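Local atomic coordinates of polyketide synthase (PDB entry 4GOX), a protein that probably transfers sulfo groups from PAPS to activate intermediates, as the sulfotransferase domain of a cyanobacterial olefin synthase, a polyketide synthase that makes hydrocarbons. Residues L59-M64 / Q69-S74; L80-M85 / S244-T249; D86-T91 / Q117-Q122; A149-L154 / L197-T202. All coordinates share one frame; numbering follows the deposited sequence.

Contact 1: L59-M64 / Q69-S74; sequences LPFETM and QELGLS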
# COMPACT_ATOMS: atom_id res chain seq x y z
N LEU A 59 -5.36 0.59 9.37
CA LEU A 59 -6.74 0.69 8.88
C LEU A 59 -7.72 -0.45 9.23
O LEU A 59 -8.86 -0.11 9.56
CB LEU A 59 -6.75 1.07 7.39
CG LEU A 59 -8.01 1.74 6.82
CD1 LEU A 59 -8.23 3.12 7.45
CD2 LEU A 59 -7.87 1.93 5.33
N PRO A 60 -7.33 -1.77 9.25
CA PRO A 60 -8.32 -2.83 9.58
C PRO A 60 -8.85 -2.87 11.00
O PRO A 60 -9.73 -3.68 11.29
CB PRO A 60 -7.53 -4.12 9.34
CG PRO A 60 -6.38 -3.75 8.48
CD PRO A 60 -6.04 -2.37 8.85
N PHE A 61 -8.28 -2.05 11.90
CA PHE A 61 -8.59 -2.13 13.34
C PHE A 61 -9.19 -0.87 13.89
O PHE A 61 -8.93 0.22 13.39
CB PHE A 61 -7.27 -2.43 14.09
CG PHE A 61 -6.50 -3.56 13.43
CD1 PHE A 61 -6.94 -4.88 13.53
CD2 PHE A 61 -5.37 -3.29 12.67
CE1 PHE A 61 -6.23 -5.92 12.92
CE2 PHE A 61 -4.68 -4.33 12.02
CZ PHE A 61 -5.12 -5.64 12.16
N GLU A 62 -9.99 -1.02 14.92
CA GLU A 62 -10.66 0.07 15.60
C GLU A 62 -9.67 0.75 16.58
O GLU A 62 -9.47 1.97 16.51
CB GLU A 62 -11.90 -0.51 16.34
CG GLU A 62 -12.81 0.52 16.94
CD GLU A 62 -13.43 1.45 15.93
OE1 GLU A 62 -14.42 1.05 15.28
OE2 GLU A 62 -12.92 2.58 15.79
N THR A 63 -9.04 -0.04 17.45
CA THR A 63 -8.08 0.39 18.47
C THR A 63 -6.82 -0.48 18.40
O THR A 63 -6.86 -1.60 17.86
CB THR A 63 -8.66 0.21 19.90
OG1 THR A 63 -8.59 -1.17 20.25
CG2 THR A 63 -10.09 0.77 20.07
N MET A 64 -5.74 -0.01 19.06
CA MET A 64 -4.47 -0.72 19.16
C MET A 64 -4.61 -2.04 19.92
O MET A 64 -3.80 -2.95 19.75
CB MET A 64 -3.38 0.19 19.78
CG MET A 64 -3.02 1.34 18.89
SD MET A 64 -2.28 0.88 17.30
CE MET A 64 -0.78 0.12 17.84
N GLN A 69 -4.72 -7.89 19.48
CA GLN A 69 -5.43 -9.17 19.57
C GLN A 69 -5.34 -9.95 18.26
O GLN A 69 -4.98 -11.13 18.27
CB GLN A 69 -6.92 -8.99 19.98
CG GLN A 69 -7.15 -8.68 21.47
CD GLN A 69 -6.62 -9.73 22.44
OE1 GLN A 69 -6.86 -10.94 22.29
NE2 GLN A 69 -5.89 -9.28 23.45
N GLU A 70 -5.63 -9.27 17.12
CA GLU A 70 -5.59 -9.87 15.79
C GLU A 70 -4.16 -10.22 15.33
O GLU A 70 -3.93 -11.34 14.87
CB GLU A 70 -6.28 -8.97 14.74
CG GLU A 70 -7.79 -8.82 14.92
CD GLU A 70 -8.56 -8.39 13.67
OE1 GLU A 70 -8.19 -8.81 12.55
OE2 GLU A 70 -9.56 -7.64 13.82
N LEU A 71 -3.22 -9.26 15.44
CA LEU A 71 -1.83 -9.46 14.99
C LEU A 71 -1.03 -10.33 15.94
O LEU A 71 -0.46 -11.34 15.50
CB LEU A 71 -1.10 -8.12 14.70
CG LEU A 71 -1.67 -7.24 13.58
CD1 LEU A 71 -0.98 -5.90 13.55
CD2 LEU A 71 -1.51 -7.90 12.22
N GLY A 72 -1.00 -9.95 17.21
CA GLY A 72 -0.28 -10.65 18.26
C GLY A 72 1.20 -10.74 18.01
O GLY A 72 1.88 -9.72 17.90
N LEU A 73 1.68 -12.00 17.87
CA LEU A 73 3.08 -12.38 17.63
C LEU A 73 3.63 -11.93 16.27
O LEU A 73 4.79 -11.50 16.21
CB LEU A 73 3.27 -13.91 17.82
CG LEU A 73 2.39 -14.86 16.97
CD1 LEU A 73 3.20 -15.49 15.84
CD2 LEU A 73 1.78 -15.94 17.83
N SER A 74 2.80 -12.07 15.20
CA SER A 74 3.08 -11.75 13.80
C SER A 74 3.92 -10.50 13.60
O SER A 74 3.73 -9.48 14.27
CB SER A 74 1.77 -11.63 13.02
OG SER A 74 1.99 -11.20 11.68
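The edge of the Phe61 ring meets the side chain of Glu70, with CE1 of Phe61 3.5 Å from CD of Glu70. That CD lies near the ring plane, while the carboxylate plane stands at 80° to the ring; the rim of C-H groups, slightly positive, faces the charged group, and a modest electrostatic attraction is plausible, although no hydrogen bond forms. Nearer the helix, CB of Glu70 also reaches CE1 of Phe61, at 3.6 Å. Leu71 makes the apolar half of the contact: its branch carbon CG comes obliquely to CZ of Phe61 at 4.1 Å, the two side chains crossing at about a right angle.

Behind this first shell, Pro60 supports the phenyl ring from one face, its CB lying 3.8 Å above the ring plane of Phe61 and over the centre. The ring of His57 also meets that of Phe61, and Leu71 touches the same histidine. Thr63 caps the start of the following helix through a weak bond from OG1 to the backbone of Gly65. The helix ends at Leu71; Gly72 follows, with positive phi, as the second residue of a type II' turn from Leu71 to Ser74.

The loop before helix 64-71 thus folds back on the last turn of that helix, with Phe61 and Met64 also resting on helix 109-119 and Pro60 on helix 136-145.

Contact 2: L80-M85 / S244-T249; sequences LQRALM and SGDRLT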
# COMPACT_ATOMS: atom_id res chain seq x y z
N LEU A 80 5.13 0.02 11.85
CA LEU A 80 4.74 1.10 12.75
C LEU A 80 5.92 1.39 13.71
O LEU A 80 6.24 2.56 13.93
CB LEU A 80 3.47 0.77 13.56
CG LEU A 80 3.07 1.79 14.64
CD1 LEU A 80 2.63 3.12 14.03
CD2 LEU A 80 2.01 1.22 15.58
N GLN A 81 6.59 0.32 14.24
CA GLN A 81 7.76 0.48 15.11
C GLN A 81 8.86 1.22 14.34
O GLN A 81 9.33 2.26 14.80
CB GLN A 81 8.26 -0.89 15.64
CG GLN A 81 7.44 -1.46 16.80
CD GLN A 81 6.22 -2.27 16.35
OE1 GLN A 81 5.55 -1.97 15.35
NE2 GLN A 81 5.89 -3.34 17.09
N ARG A 82 9.16 0.75 13.10
CA ARG A 82 10.16 1.32 12.20
C ARG A 82 9.87 2.80 11.94
O ARG A 82 10.78 3.63 12.07
CB ARG A 82 10.27 0.50 10.91
CG ARG A 82 11.50 0.81 10.04
CD ARG A 82 12.81 0.36 10.69
NE ARG A 82 13.98 1.01 10.10
CZ ARG A 82 14.49 2.17 10.52
NH1 ARG A 82 13.92 2.83 11.51
NH2 ARG A 82 15.57 2.66 9.94
N ALA A 83 8.60 3.14 11.67
CA ALA A 83 8.15 4.53 11.46
C ALA A 83 8.50 5.42 12.67
O ALA A 83 9.08 6.50 12.49
CB ALA A 83 6.65 4.58 11.22
N LEU A 84 8.14 4.97 13.88
CA LEU A 84 8.35 5.67 15.16
C LEU A 84 9.85 5.88 15.45
O LEU A 84 10.25 6.97 15.86
CB LEU A 84 7.73 4.85 16.28
CG LEU A 84 6.21 4.75 16.33
CD1 LEU A 84 5.80 3.72 17.37
CD2 LEU A 84 5.58 6.13 16.62
N MET A 85 10.66 4.81 15.25
CA MET A 85 12.10 4.82 15.38
C MET A 85 12.63 5.97 14.49
O MET A 85 13.22 6.90 15.03
CB MET A 85 12.68 3.49 14.90
CG MET A 85 12.60 2.38 15.89
SD MET A 85 13.34 0.86 15.25
CE MET A 85 14.91 1.45 14.64
N SER A 244 19.03 3.90 -3.16
CA SER A 244 20.00 4.82 -2.54
C SER A 244 19.48 5.43 -1.21
O SER A 244 18.29 5.69 -1.08
CB SER A 244 20.43 5.91 -3.52
OG SER A 244 19.37 6.80 -3.80
N GLY A 245 20.39 5.61 -0.25
CA GLY A 245 20.10 6.16 1.08
C GLY A 245 19.20 5.29 1.94
O GLY A 245 18.91 4.14 1.57
N ASP A 246 18.75 5.82 3.10
CA ASP A 246 17.88 5.09 4.03
C ASP A 246 16.40 5.37 3.71
O ASP A 246 15.92 6.49 3.91
CB ASP A 246 18.21 5.40 5.51
CG ASP A 246 17.74 4.37 6.53
OD1 ASP A 246 16.64 3.77 6.33
OD2 ASP A 246 18.45 4.17 7.55
N ARG A 247 15.71 4.34 3.20
CA ARG A 247 14.29 4.37 2.81
C ARG A 247 13.46 3.43 3.71
O ARG A 247 12.30 3.12 3.39
CB ARG A 247 14.15 3.96 1.33
CG ARG A 247 15.09 4.67 0.38
CD ARG A 247 14.32 5.54 -0.59
NE ARG A 247 15.20 6.45 -1.31
CZ ARG A 247 14.92 6.99 -2.50
NH1 ARG A 247 13.78 6.68 -3.12
NH2 ARG A 247 15.77 7.82 -3.07
N LEU A 248 14.05 3.01 4.85
CA LEU A 248 13.45 2.09 5.84
C LEU A 248 13.09 0.76 5.15
O LEU A 248 11.91 0.43 4.96
CB LEU A 248 12.25 2.71 6.61
CG LEU A 248 12.30 4.20 7.05
CD1 LEU A 248 11.05 4.57 7.81
CD2 LEU A 248 13.54 4.51 7.88
N THR A 249 14.14 0.05 4.69
CA THR A 249 14.08 -1.23 3.98
C THR A 249 14.82 -2.33 4.76
O THR A 249 14.66 -3.51 4.46
CB THR A 249 14.68 -1.08 2.55
OG1 THR A 249 16.04 -0.62 2.63
CG2 THR A 249 13.85 -0.17 1.65
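Asp246 OD1 is approached from two sides of the contact: the backbone N of Leu248 bonds to it at 3.1 Å, and the guanidinium of Arg82 stands farther off. The first bond meets OD1 nearly along its C-O axis, with an N-H...O angle of 154°, and closes an Asx turn that bends the loop. The second is a long salt bridge, NH2 of Arg82 lying 3.9 Å from OD1 of Asp246. OD2 of Asp246 is almost as near, at 4.0 Å from the same NH2, and the planes of the two charged groups are 72° apart, so this is no paired, in-plane bridge. Arg82 has a stronger partner in Asp250, which takes its NE in a salt bridge. OD1 of Asp250 lies close to OD1 of Asp246, and the arginine probably offsets the repulsion between the two acids.

Leu248 fills the apolar part. Its CD2 sits over one face of the Arg82 guanidinium, displaced toward the rim and 3.4 Å from NH2, while CB of Leu248 packs 4.0 Å from CG of Arg82. The bend of the arginine at chi2 (69°) brings its flat end over this methyl.

Leu248 and Arg247 each offer a carbonyl to Arg41 of helix 37-45. The loop that precedes helix 289-297 is thereby held between helix 37-45 and helix 79-88, with Leu248 also touching Tyr51 of the edge strand 50-51 and Pro54 beyond it.

Contact 3: D86-T91 / Q117-Q122; sequences DLENLT and QRQAEQ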
# COMPACT_ATOMS: atom_id res chain seq x y z
N ASP A 86 12.34 5.94 13.16
CA ASP A 86 12.75 6.95 12.20
C ASP A 86 12.23 8.36 12.52
O ASP A 86 13.04 9.30 12.56
CB ASP A 86 12.37 6.55 10.76
CG ASP A 86 12.81 7.56 9.72
OD1 ASP A 86 14.04 7.66 9.47
OD2 ASP A 86 11.95 8.30 9.21
N LEU A 87 10.91 8.53 12.75
CA LEU A 87 10.34 9.85 13.04
C LEU A 87 10.83 10.48 14.34
O LEU A 87 10.90 11.72 14.44
CB LEU A 87 8.80 9.83 13.05
CG LEU A 87 8.07 9.60 11.71
CD1 LEU A 87 6.63 9.20 11.95
CD2 LEU A 87 8.15 10.84 10.80
N GLU A 88 11.13 9.66 15.36
CA GLU A 88 11.48 10.17 16.69
C GLU A 88 12.87 9.87 17.23
O GLU A 88 13.16 10.29 18.36
CB GLU A 88 10.40 9.79 17.70
CG GLU A 88 9.09 10.51 17.46
CD GLU A 88 7.91 10.01 18.26
OE1 GLU A 88 7.96 8.88 18.79
OE2 GLU A 88 6.91 10.76 18.34
N ASN A 89 13.75 9.21 16.43
CA ASN A 89 15.14 8.82 16.77
C ASN A 89 15.15 7.87 17.97
O ASN A 89 15.88 8.08 18.96
CB ASN A 89 16.05 10.05 16.99
CG ASN A 89 16.23 10.92 15.78
OD1 ASN A 89 17.24 10.81 15.06
ND2 ASN A 89 15.30 11.83 15.55
N LEU A 90 14.31 6.82 17.87
CA LEU A 90 14.10 5.79 18.89
C LEU A 90 14.84 4.47 18.59
O LEU A 90 15.15 4.16 17.44
CB LEU A 90 12.58 5.51 19.00
CG LEU A 90 11.74 6.21 20.07
CD1 LEU A 90 12.15 7.67 20.31
CD2 LEU A 90 10.25 6.13 19.74
N THR A 91 15.10 3.70 19.64
CA THR A 91 15.72 2.38 19.60
C THR A 91 14.57 1.35 19.39
O THR A 91 13.41 1.73 19.62
CB THR A 91 16.46 2.13 20.93
OG1 THR A 91 15.54 2.31 22.02
CG2 THR A 91 17.71 3.05 21.11
N GLN A 117 0.77 11.89 11.51
CA GLN A 117 0.63 13.09 10.68
C GLN A 117 1.35 14.27 11.32
O GLN A 117 1.94 15.10 10.61
CB GLN A 117 -0.84 13.43 10.45
CG GLN A 117 -1.55 12.54 9.43
CD GLN A 117 -3.02 12.86 9.41
OE1 GLN A 117 -3.67 12.95 10.46
NE2 GLN A 117 -3.57 13.05 8.21
N ARG A 118 1.29 14.34 12.66
CA ARG A 118 1.93 15.34 13.49
C ARG A 118 3.45 15.13 13.47
O ARG A 118 4.18 16.10 13.27
CB ARG A 118 1.35 15.28 14.93
CG ARG A 118 1.98 16.29 15.92
CD ARG A 118 1.05 16.66 17.06
NE ARG A 118 -0.01 17.56 16.60
CZ ARG A 118 -1.03 17.99 17.35
NH1 ARG A 118 -1.14 17.60 18.61
NH2 ARG A 118 -1.94 18.80 16.84
N GLN A 119 3.93 13.89 13.70
CA GLN A 119 5.35 13.54 13.72
C GLN A 119 6.01 13.64 12.34
O GLN A 119 7.23 13.81 12.26
CB GLN A 119 5.56 12.15 14.33
CG GLN A 119 5.07 12.02 15.77
CD GLN A 119 5.67 13.05 16.70
OE1 GLN A 119 6.89 13.26 16.74
NE2 GLN A 119 4.82 13.71 17.48
N ALA A 120 5.21 13.55 11.26
CA ALA A 120 5.69 13.68 9.88
C ALA A 120 5.88 15.17 9.55
O ALA A 120 6.49 15.49 8.53
CB ALA A 120 4.69 13.06 8.90
N GLU A 121 5.34 16.06 10.42
CA GLU A 121 5.40 17.52 10.34
C GLU A 121 4.66 18.01 9.08
O GLU A 121 3.45 17.77 8.97
CB GLU A 121 6.86 18.05 10.44
CG GLU A 121 7.08 19.02 11.58
CD GLU A 121 8.12 18.60 12.60
OE1 GLU A 121 9.27 19.08 12.51
OE2 GLU A 121 7.78 17.81 13.52
N GLN A 122 5.38 18.64 8.14
CA GLN A 122 4.80 19.13 6.89
C GLN A 122 4.64 18.00 5.85
O GLN A 122 3.95 18.19 4.84
CB GLN A 122 5.71 20.23 6.28
CG GLN A 122 6.54 21.06 7.28
CD GLN A 122 5.90 22.34 7.77
OE1 GLN A 122 4.75 22.67 7.46
NE2 GLN A 122 6.65 23.09 8.57
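Leu87 and Gln119 bring the backbones of two helices to 6.2 Å between their CA atoms, where the C-terminal turns of helices 79-88 and 109-119 pack against each other in the helical part of the sulfotransferase fold. Both chains turn off just beyond: Asn89 and Glu121 are the first residues to leave helical geometry, each with positive phi, and Glu121 N still reaches Arg118 O at 3.1 Å.

Gln119 carries most of its side of the contact. Bent at chi2 (-54°), its chain folds so that the amide comes beside Glu88 instead of running straight outward. The extended side chain of Glu88 crosses that of Gln119 at about a right angle, and the carboxylate and amide planes are 70° apart. OE2 of Glu88 lies 3.0 Å from OE1 of Gln119; as modelled these are two acceptors, so the close approach is doubtful and lends no attraction. CG of Gln119 is 3.4 Å from the same OE2, which also receives a weak bond from the hydroxyl of Tyr115, one turn earlier on helix 109-119.

Leu87 supplies the apolar part beside it. Its CD1 rests 3.9 Å from CB of Gln119. The other methyl reaches past that side chain to the backbone, where CD2 of Leu87 lies 3.9 Å from CA of Ala120 and 3.4 Å from the carbonyl O of Gln119.

Contact 4: A149-L154 / L197-T202; sequences AKYIHL and LDLGRT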
# COMPACT_ATOMS: atom_id res chain seq x y z
N ALA A 149 -8.62 11.97 2.40
CA ALA A 149 -7.75 10.85 2.02
C ALA A 149 -7.63 10.75 0.50
O ALA A 149 -8.62 10.91 -0.21
CB ALA A 149 -8.28 9.53 2.58
N LYS A 150 -6.42 10.50 0.01
CA LYS A 150 -6.16 10.28 -1.42
C LYS A 150 -5.76 8.83 -1.61
O LYS A 150 -5.02 8.29 -0.78
CB LYS A 150 -5.08 11.21 -1.97
CG LYS A 150 -5.56 12.63 -2.20
CD LYS A 150 -4.48 13.44 -2.92
CE LYS A 150 -4.88 14.87 -3.14
NZ LYS A 150 -4.62 15.70 -1.94
N TYR A 151 -6.23 8.21 -2.67
CA TYR A 151 -5.94 6.81 -2.93
C TYR A 151 -5.18 6.60 -4.24
O TYR A 151 -5.70 6.92 -5.31
CB TYR A 151 -7.24 5.98 -2.93
CG TYR A 151 -8.08 6.22 -1.70
CD1 TYR A 151 -7.74 5.67 -0.47
CD2 TYR A 151 -9.18 7.07 -1.75
CE1 TYR A 151 -8.49 5.92 0.67
CE2 TYR A 151 -9.95 7.32 -0.61
CZ TYR A 151 -9.59 6.76 0.60
OH TYR A 151 -10.37 7.00 1.69
N ILE A 152 -3.99 5.99 -4.14
CA ILE A 152 -3.20 5.57 -5.30
C ILE A 152 -3.52 4.08 -5.49
O ILE A 152 -3.18 3.27 -4.63
CB ILE A 152 -1.69 5.81 -5.08
CG1 ILE A 152 -1.39 7.32 -4.92
CG2 ILE A 152 -0.88 5.21 -6.26
CD1 ILE A 152 -0.01 7.60 -4.33
N HIS A 153 -4.23 3.74 -6.56
CA HIS A 153 -4.58 2.36 -6.87
C HIS A 153 -3.53 1.82 -7.84
O HIS A 153 -3.56 2.13 -9.03
CB HIS A 153 -5.99 2.29 -7.49
CG HIS A 153 -6.48 0.92 -7.88
ND1 HIS A 153 -7.69 0.74 -8.54
CD2 HIS A 153 -5.94 -0.30 -7.62
CE1 HIS A 153 -7.82 -0.56 -8.70
NE2 HIS A 153 -6.78 -1.23 -8.17
N LEU A 154 -2.59 1.04 -7.33
CA LEU A 154 -1.52 0.47 -8.16
C LEU A 154 -2.00 -0.86 -8.70
O LEU A 154 -2.47 -1.70 -7.93
CB LEU A 154 -0.21 0.36 -7.35
CG LEU A 154 0.97 -0.37 -7.99
CD1 LEU A 154 1.46 0.33 -9.25
CD2 LEU A 154 2.08 -0.48 -7.01
N LEU A 197 -11.23 -0.21 -7.01
CA LEU A 197 -11.96 0.43 -8.10
C LEU A 197 -13.30 1.00 -7.58
O LEU A 197 -13.60 2.17 -7.84
CB LEU A 197 -12.22 -0.58 -9.23
CG LEU A 197 -12.92 -0.03 -10.46
CD1 LEU A 197 -12.00 0.92 -11.22
CD2 LEU A 197 -13.44 -1.17 -11.36
N ASP A 198 -14.10 0.18 -6.84
CA ASP A 198 -15.37 0.62 -6.27
C ASP A 198 -15.18 1.81 -5.32
O ASP A 198 -15.95 2.76 -5.40
CB ASP A 198 -16.10 -0.52 -5.54
CG ASP A 198 -16.69 -1.58 -6.47
OD1 ASP A 198 -16.61 -1.40 -7.72
OD2 ASP A 198 -17.15 -2.63 -5.95
N LEU A 199 -14.11 1.79 -4.47
CA LEU A 199 -13.79 2.92 -3.60
C LEU A 199 -13.53 4.18 -4.44
O LEU A 199 -14.11 5.23 -4.17
CB LEU A 199 -12.58 2.62 -2.69
CG LEU A 199 -12.00 3.79 -1.88
CD1 LEU A 199 -12.98 4.28 -0.86
CD2 LEU A 199 -10.67 3.41 -1.23
N GLY A 200 -12.67 4.04 -5.44
CA GLY A 200 -12.33 5.11 -6.38
C GLY A 200 -13.52 5.76 -7.03
O GLY A 200 -13.55 6.98 -7.17
N ARG A 201 -14.55 4.96 -7.38
CA ARG A 201 -15.78 5.49 -7.97
C ARG A 201 -16.57 6.36 -6.99
O ARG A 201 -17.17 7.34 -7.43
CB ARG A 201 -16.68 4.37 -8.51
CG ARG A 201 -16.21 3.81 -9.84
CD ARG A 201 -17.34 3.14 -10.61
NE ARG A 201 -16.84 2.51 -11.83
CZ ARG A 201 -16.54 1.21 -11.94
NH1 ARG A 201 -16.71 0.40 -10.91
NH2 ARG A 201 -16.09 0.73 -13.09
N THR A 202 -16.56 6.00 -5.68
CA THR A 202 -17.29 6.76 -4.66
C THR A 202 -16.63 8.11 -4.38
O THR A 202 -17.33 9.07 -4.08
CB THR A 202 -17.50 5.96 -3.36
OG1 THR A 202 -16.25 5.75 -2.74
CG2 THR A 202 -18.22 4.63 -3.59
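Strand 149-155, of the parallel five-stranded sheet (order 2-3-1-4-5) in a sulfotransferase with a P-loop NTPase-like core, sends Tyr151 onto Leu199 of helix 181-202, which packs on that sheet. From CB, with CG beside the backbone N (chi1 -51°), the side chain leaves the strand and lays one ring face against the helix. CG of Tyr151 is 3.9 Å from CD2 of Leu199. Next come CD1 and CE1, each 3.8 Å from that methyl, whereas CD2, CE2 and CZ of the ring are slightly farther away. This near-equal spacing reflects a centred CH-pi contact: CD2 of Leu199 stands 3.6 Å from the ring centroid of Tyr151 and 6° off its normal. The carbonyl carbon of Ala149 lies over the opposite face, toward the rim. At the tip, OH of Tyr151 is hydrogen-bonded to Ser142 and Glu143 of helix 136-145, which satisfies the buried hydroxyl and fixes the ring.

Two residues on, His153 faces the same helix, while the intervening Ile152 packs on helix 220-231 across the sheet. Both nitrogens of the imidazole are engaged, ND1 with Tyr208 of the neighbouring strand 208-212 and NE2 with Asn193 one turn up helix 181-202, so the rotation of the ring is set. CE1 of His153 approaches N of Leu197 to 3.8 Å and CB of Leu197 to 4.4 Å. At the helix's end, the hydroxyl of Thr202 turns back on the helix, OG1 giving a 2.6 Å bond to a lone pair of Leu199 O in the carbonyl plane.

Overall arrangement
Contact 2 touches both contact 1 and contact 3 in the helical region, whereas contacts 1 and 3 stay about 11 Å apart at their nearest atoms; contact 4 joins the central sheet to helix 181-202. Contact 1 meets contact 2 through CE of Met64 and CD2 of Leu80, 3.8 Å apart. Contacts 2 and 3 share helix 79-88, with centres 11 Å apart; they are joined by a probable hydrogen bond from Leu90 N to Met85 O (3.1 Å) and by packing of Leu248 on Asp86. Along the chain, contacts 3 and 4 both lie within the long loop closed by contact 2. Contact 4 is on the other side of the chain's centre, 26 Å from contact 2 between centres. The side chain of its His153 is about 11 Å from the bound adenosine-3'-5'-diphosphate.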